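Local coordinates for aminoglycoside-O-phosphotransferase VIII (Streptomyces rimosus, PDB 4H05), which probably uses ATP and magnesium to phosphorylate the 3'-hydroxyl of aminoglycoside antibiotics, giving resistance to them, through a protein-kinase-like fold, at residues A[35-40]-A[44-49]; A[61-66]-A[131-136]. All coordinates share one frame; numbering follows the deposited sequence.

How the contacts relate
Contact 1 pairs two adjacent strands by backbone hydrogen bonding, with a buried apolar face on one side and charged groups on the other; contact 2 lies at the surface, where a helix meets a distant loop mainly through side chains, chiefly an arginine laid over a phenylalanine ring. Strand 43-50 of contact 1 leads directly into helix 54-71 of contact 2, yet the contact centres stand about 22 Å apart. The two meet through a salt bridge, Lys48 NZ to Glu61 OE1 at 2.6 Å, consistent with the lysine–glutamate pair of protein kinases. Contact 1 belongs to the N-terminal lobe, whereas contact 2 reaches from that lobe to the other.

Contact 1 (A[35-40]-A[44-49]); sequences VYRLRG and ELFVKV
An antiparallel beta hairpin in the N-terminal lobe of the kinase-like fold brings Tyr36 opposite Val47 and Leu38 opposite Leu45, both hydrogen-bonded pairs. Each pair is closed by two bonds: Tyr36 N to Val47 O is 2.7 Å, and Leu38 N to Leu45 O, nearly straight at 170°, is 2.8 Å. CA-H...O contacts add to the ladder, among them Glu44 CA to Leu38 O at 3.2 Å.

On the face with Tyr36 and Leu38 the meeting is apolar, Leu38 CD1 resting 3.7 Å from Val47 CG2. The other face is polar around Arg37. Its CG lies anti to the backbone N, and the bend at chi3 (-72°) turns the guanidinium so that NH2 reaches Glu44 OE1 in a short salt bridge of 2.5 Å, in the guanidinium plane and nearly along the carboxylate C-O axis. Phe46 stands almost perpendicular to that plane, with CE2 over one face, 3.5 Å from Arg37 NH1. Farther along, Val35 CG2 lies 4.0 Å from Lys48 CG, while Lys48 NZ runs on to Glu61 and to Asp210, a predicted magnesium ligand.

Strand 22-25 borders residues 35-40 and strand 86-93 borders residues 44-49, while helix 6-17 packs on the buried face against Tyr36 and Val49.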
# COMPACT_ATOMS: atom_id res chain seq x y z
N VAL A 35 0.51 -12.80 -6.38
CA VAL A 35 1.36 -12.69 -5.23
C VAL A 35 1.60 -14.10 -4.69
O VAL A 35 0.66 -14.82 -4.47
CB VAL A 35 0.70 -11.83 -4.13
CG1 VAL A 35 1.55 -11.83 -2.83
CG2 VAL A 35 0.48 -10.39 -4.64
N TYR A 36 2.87 -14.47 -4.49
CA TYR A 36 3.25 -15.76 -3.96
C TYR A 36 4.29 -15.65 -2.86
O TYR A 36 5.10 -14.71 -2.86
CB TYR A 36 3.82 -16.67 -5.08
CG TYR A 36 2.96 -16.74 -6.32
CD1 TYR A 36 2.05 -17.75 -6.47
CD2 TYR A 36 3.09 -15.81 -7.32
CE1 TYR A 36 1.24 -17.82 -7.59
CE2 TYR A 36 2.32 -15.88 -8.46
CZ TYR A 36 1.37 -16.89 -8.57
OH TYR A 36 0.61 -16.96 -9.69
N ARG A 37 4.24 -16.61 -1.95
CA ARG A 37 5.24 -16.90 -0.95
C ARG A 37 6.00 -18.16 -1.36
O ARG A 37 5.37 -19.23 -1.60
CB ARG A 37 4.56 -17.13 0.37
CG ARG A 37 5.50 -17.46 1.52
CD ARG A 37 4.68 -17.79 2.78
NE ARG A 37 4.08 -16.56 3.31
CZ ARG A 37 4.70 -15.69 4.11
NH1 ARG A 37 4.06 -14.60 4.53
NH2 ARG A 37 5.97 -15.88 4.50
N LEU A 38 7.31 -18.02 -1.54
CA LEU A 38 8.17 -19.12 -1.97
C LEU A 38 8.98 -19.50 -0.79
O LEU A 38 9.63 -18.65 -0.20
CB LEU A 38 9.16 -18.75 -3.05
CG LEU A 38 8.76 -18.89 -4.49
CD1 LEU A 38 7.42 -18.08 -4.66
CD2 LEU A 38 9.94 -18.45 -5.39
N ARG A 39 9.03 -20.78 -0.49
CA ARG A 39 9.71 -21.22 0.71
C ARG A 39 10.41 -22.54 0.56
O ARG A 39 9.88 -23.46 -0.07
CB ARG A 39 8.70 -21.35 1.82
CG ARG A 39 7.56 -22.29 1.52
CD ARG A 39 6.58 -22.31 2.68
NE ARG A 39 5.60 -23.38 2.49
CZ ARG A 39 4.37 -23.41 3.01
NH1 ARG A 39 3.93 -22.39 3.76
NH2 ARG A 39 3.58 -24.48 2.79
N GLY A 40 11.58 -22.65 1.18
CA GLY A 40 12.46 -23.81 1.02
C GLY A 40 13.72 -23.55 1.81
O GLY A 40 14.28 -22.44 1.76
N GLU A 44 12.58 -17.66 2.80
CA GLU A 44 11.24 -17.36 2.29
C GLU A 44 11.39 -16.13 1.51
O GLU A 44 12.11 -15.27 1.93
CB GLU A 44 10.19 -17.14 3.38
CG GLU A 44 9.86 -18.42 4.12
CD GLU A 44 8.37 -18.66 4.43
OE1 GLU A 44 7.49 -17.84 4.06
OE2 GLU A 44 8.08 -19.73 5.04
N LEU A 45 10.78 -16.13 0.31
CA LEU A 45 10.67 -14.98 -0.57
C LEU A 45 9.22 -14.65 -0.81
O LEU A 45 8.32 -15.52 -0.82
CB LEU A 45 11.31 -15.24 -1.91
CG LEU A 45 12.74 -15.77 -1.75
CD1 LEU A 45 13.27 -16.28 -3.05
CD2 LEU A 45 13.73 -14.68 -1.25
N PHE A 46 8.99 -13.39 -1.06
CA PHE A 46 7.76 -12.94 -1.65
C PHE A 46 7.96 -12.66 -3.14
O PHE A 46 8.94 -11.99 -3.54
CB PHE A 46 7.34 -11.59 -0.99
CG PHE A 46 6.89 -11.68 0.44
CD1 PHE A 46 6.69 -10.48 1.18
CD2 PHE A 46 6.66 -12.90 1.11
CE1 PHE A 46 6.27 -10.51 2.51
CE2 PHE A 46 6.24 -12.91 2.45
CZ PHE A 46 6.05 -11.70 3.14
N VAL A 47 7.00 -13.09 -3.98
CA VAL A 47 7.07 -12.91 -5.46
C VAL A 47 5.77 -12.31 -5.93
O VAL A 47 4.70 -12.79 -5.56
CB VAL A 47 7.28 -14.21 -6.20
CG1 VAL A 47 7.09 -14.01 -7.69
CG2 VAL A 47 8.63 -14.84 -5.83
N LYS A 48 5.88 -11.20 -6.65
CA LYS A 48 4.74 -10.49 -7.20
C LYS A 48 4.95 -10.50 -8.70
O LYS A 48 6.04 -10.22 -9.19
CB LYS A 48 4.65 -9.04 -6.68
CG LYS A 48 4.18 -8.95 -5.23
CD LYS A 48 4.14 -7.56 -4.58
CE LYS A 48 3.49 -6.51 -5.42
NZ LYS A 48 3.52 -5.19 -4.73
N VAL A 49 3.90 -10.84 -9.43
CA VAL A 49 3.91 -10.72 -10.88
C VAL A 49 2.63 -9.96 -11.21
O VAL A 49 1.57 -10.23 -10.64
CB VAL A 49 3.95 -12.14 -11.54
CG1 VAL A 49 4.30 -12.06 -13.03
CG2 VAL A 49 4.97 -13.03 -10.84

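Contact 2 (A[61-66]-A[131-136]); sequences EAERLV and CPFDRS
Arg64 lies across the ring of Phe133, joining helix 54-71, which corresponds, by family resemblance, to helix C of the kinase-like fold, to the loop between helices 109-124 and 137-150 in the C-terminal lobe.

The main interaction is a CH-pi contact: Arg64 CG sits 3.6 Å from the centroid of the Phe133 ring and only 5° off the ring normal. The rest of the arginine continues over the same side. Its extended chain from CG to NE brings the guanidinium past the ring edge that carries CD1, with Phe133 CD1 3.5 Å from Arg64 NH1 and over the centre of the guanidinium. The two planes are tilted by 34°, so this is not a flat stack. Val214 O takes the hydrogen bond from NE and Gly60 O that from NH1, which together should fix the rotation of the guanidinium. Pro132 CB lies over the opposite face of the phenyl ring, so that the ring is held between proline and arginine.

Glu63 adds looser van der Waals contact: its backbone O lies 3.7 Å from Phe133 CZ and its CB 4.0 Å from Phe133 CE1.

Polar bonds within the loop shape it. Asp134 OD1 accepts from Ser136 N, closing an Asx turn, and also from Ser136 OG (2.8 Å), Ser136 being the N-cap residue of helix 137-150; both donors come from one face of the carboxylate. Asp134 OD2 makes a salt bridge to Arg216. At the backbone of the ring-bearing residue, Phe133 N donates to Cys131 SG at 3.4 Å, nearly straight at 168°.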
# COMPACT_ATOMS: atom_id res chain seq x y z
N GLU A 61 8.24 -0.29 -8.04
CA GLU A 61 8.26 -0.70 -6.65
C GLU A 61 9.64 -1.12 -6.21
O GLU A 61 10.08 -0.70 -5.13
CB GLU A 61 7.20 -1.72 -6.41
CG GLU A 61 7.06 -2.03 -4.95
CD GLU A 61 5.96 -3.03 -4.64
OE1 GLU A 61 5.15 -3.33 -5.55
OE2 GLU A 61 5.92 -3.47 -3.45
N ALA A 62 10.37 -1.84 -7.06
CA ALA A 62 11.78 -2.17 -6.80
C ALA A 62 12.59 -0.94 -6.40
O ALA A 62 13.21 -0.91 -5.35
CB ALA A 62 12.40 -2.84 -8.02
N GLU A 63 12.50 0.12 -7.19
CA GLU A 63 13.24 1.38 -6.97
C GLU A 63 12.84 1.98 -5.69
O GLU A 63 13.69 2.45 -4.98
CB GLU A 63 12.87 2.42 -8.05
CG GLU A 63 13.58 2.09 -9.33
CD GLU A 63 13.28 3.02 -10.49
OE1 GLU A 63 12.32 3.80 -10.42
OE2 GLU A 63 14.10 2.98 -11.44
N ARG A 64 11.54 1.91 -5.38
CA ARG A 64 11.05 2.48 -4.14
C ARG A 64 11.51 1.73 -2.95
O ARG A 64 11.87 2.31 -1.87
CB ARG A 64 9.53 2.59 -4.15
CG ARG A 64 9.06 3.73 -5.05
CD ARG A 64 7.63 3.66 -5.50
NE ARG A 64 7.19 4.83 -6.25
CZ ARG A 64 7.63 5.10 -7.49
NH1 ARG A 64 8.54 4.35 -8.09
NH2 ARG A 64 7.18 6.16 -8.11
N LEU A 65 11.44 0.43 -3.08
CA LEU A 65 11.87 -0.46 -1.97
C LEU A 65 13.37 -0.27 -1.53
O LEU A 65 13.76 -0.35 -0.30
CB LEU A 65 11.61 -1.91 -2.43
CG LEU A 65 10.60 -2.90 -1.83
CD1 LEU A 65 9.48 -2.47 -1.01
CD2 LEU A 65 10.05 -3.87 -2.84
N VAL A 66 14.22 -0.12 -2.51
CA VAL A 66 15.64 0.05 -2.33
C VAL A 66 15.91 1.38 -1.69
O VAL A 66 16.76 1.51 -0.82
CB VAL A 66 16.33 -0.00 -3.74
CG1 VAL A 66 17.73 0.50 -3.64
CG2 VAL A 66 16.35 -1.42 -4.37
N CYS A 131 13.23 12.83 -1.48
CA CYS A 131 12.56 11.63 -1.96
C CYS A 131 12.53 11.71 -3.46
O CYS A 131 12.09 12.68 -3.99
CB CYS A 131 11.13 11.57 -1.43
SG CYS A 131 10.28 10.11 -2.06
N PRO A 132 12.99 10.68 -4.16
CA PRO A 132 12.86 10.84 -5.62
C PRO A 132 11.46 10.67 -6.21
O PRO A 132 11.29 10.83 -7.40
CB PRO A 132 13.77 9.75 -6.22
CG PRO A 132 14.48 9.12 -5.07
CD PRO A 132 13.92 9.63 -3.77
N PHE A 133 10.49 10.25 -5.44
CA PHE A 133 9.30 9.73 -6.11
C PHE A 133 8.25 10.74 -5.83
O PHE A 133 8.18 11.20 -4.74
CB PHE A 133 8.94 8.35 -5.58
CG PHE A 133 10.08 7.39 -5.66
CD1 PHE A 133 10.52 6.92 -6.89
CD2 PHE A 133 10.77 7.03 -4.51
CE1 PHE A 133 11.60 6.10 -6.97
CE2 PHE A 133 11.88 6.25 -4.58
CZ PHE A 133 12.30 5.77 -5.80
N ASP A 134 7.40 11.00 -6.80
CA ASP A 134 6.35 11.98 -6.69
C ASP A 134 5.02 11.20 -6.79
O ASP A 134 4.74 10.58 -7.79
CB ASP A 134 6.46 12.90 -7.96
CG ASP A 134 5.62 14.14 -7.89
OD1 ASP A 134 4.90 14.39 -6.90
OD2 ASP A 134 5.67 14.91 -8.86
N ARG A 135 4.16 11.28 -5.77
CA ARG A 135 2.79 10.86 -5.90
C ARG A 135 1.79 11.97 -5.50
O ARG A 135 0.73 11.71 -4.85
CB ARG A 135 2.57 9.60 -5.05
CG ARG A 135 1.43 8.73 -5.59
CD ARG A 135 0.43 8.37 -4.48
NE ARG A 135 -0.68 7.61 -5.06
CZ ARG A 135 -1.85 7.36 -4.48
NH1 ARG A 135 -2.12 7.78 -3.26
NH2 ARG A 135 -2.77 6.71 -5.15
N SER A 136 2.11 13.21 -5.86
CA SER A 136 1.27 14.34 -5.47
C SER A 136 0.04 14.43 -6.33
O SER A 136 -0.13 13.65 -7.27
CB SER A 136 2.05 15.64 -5.55
OG SER A 136 2.54 15.81 -6.83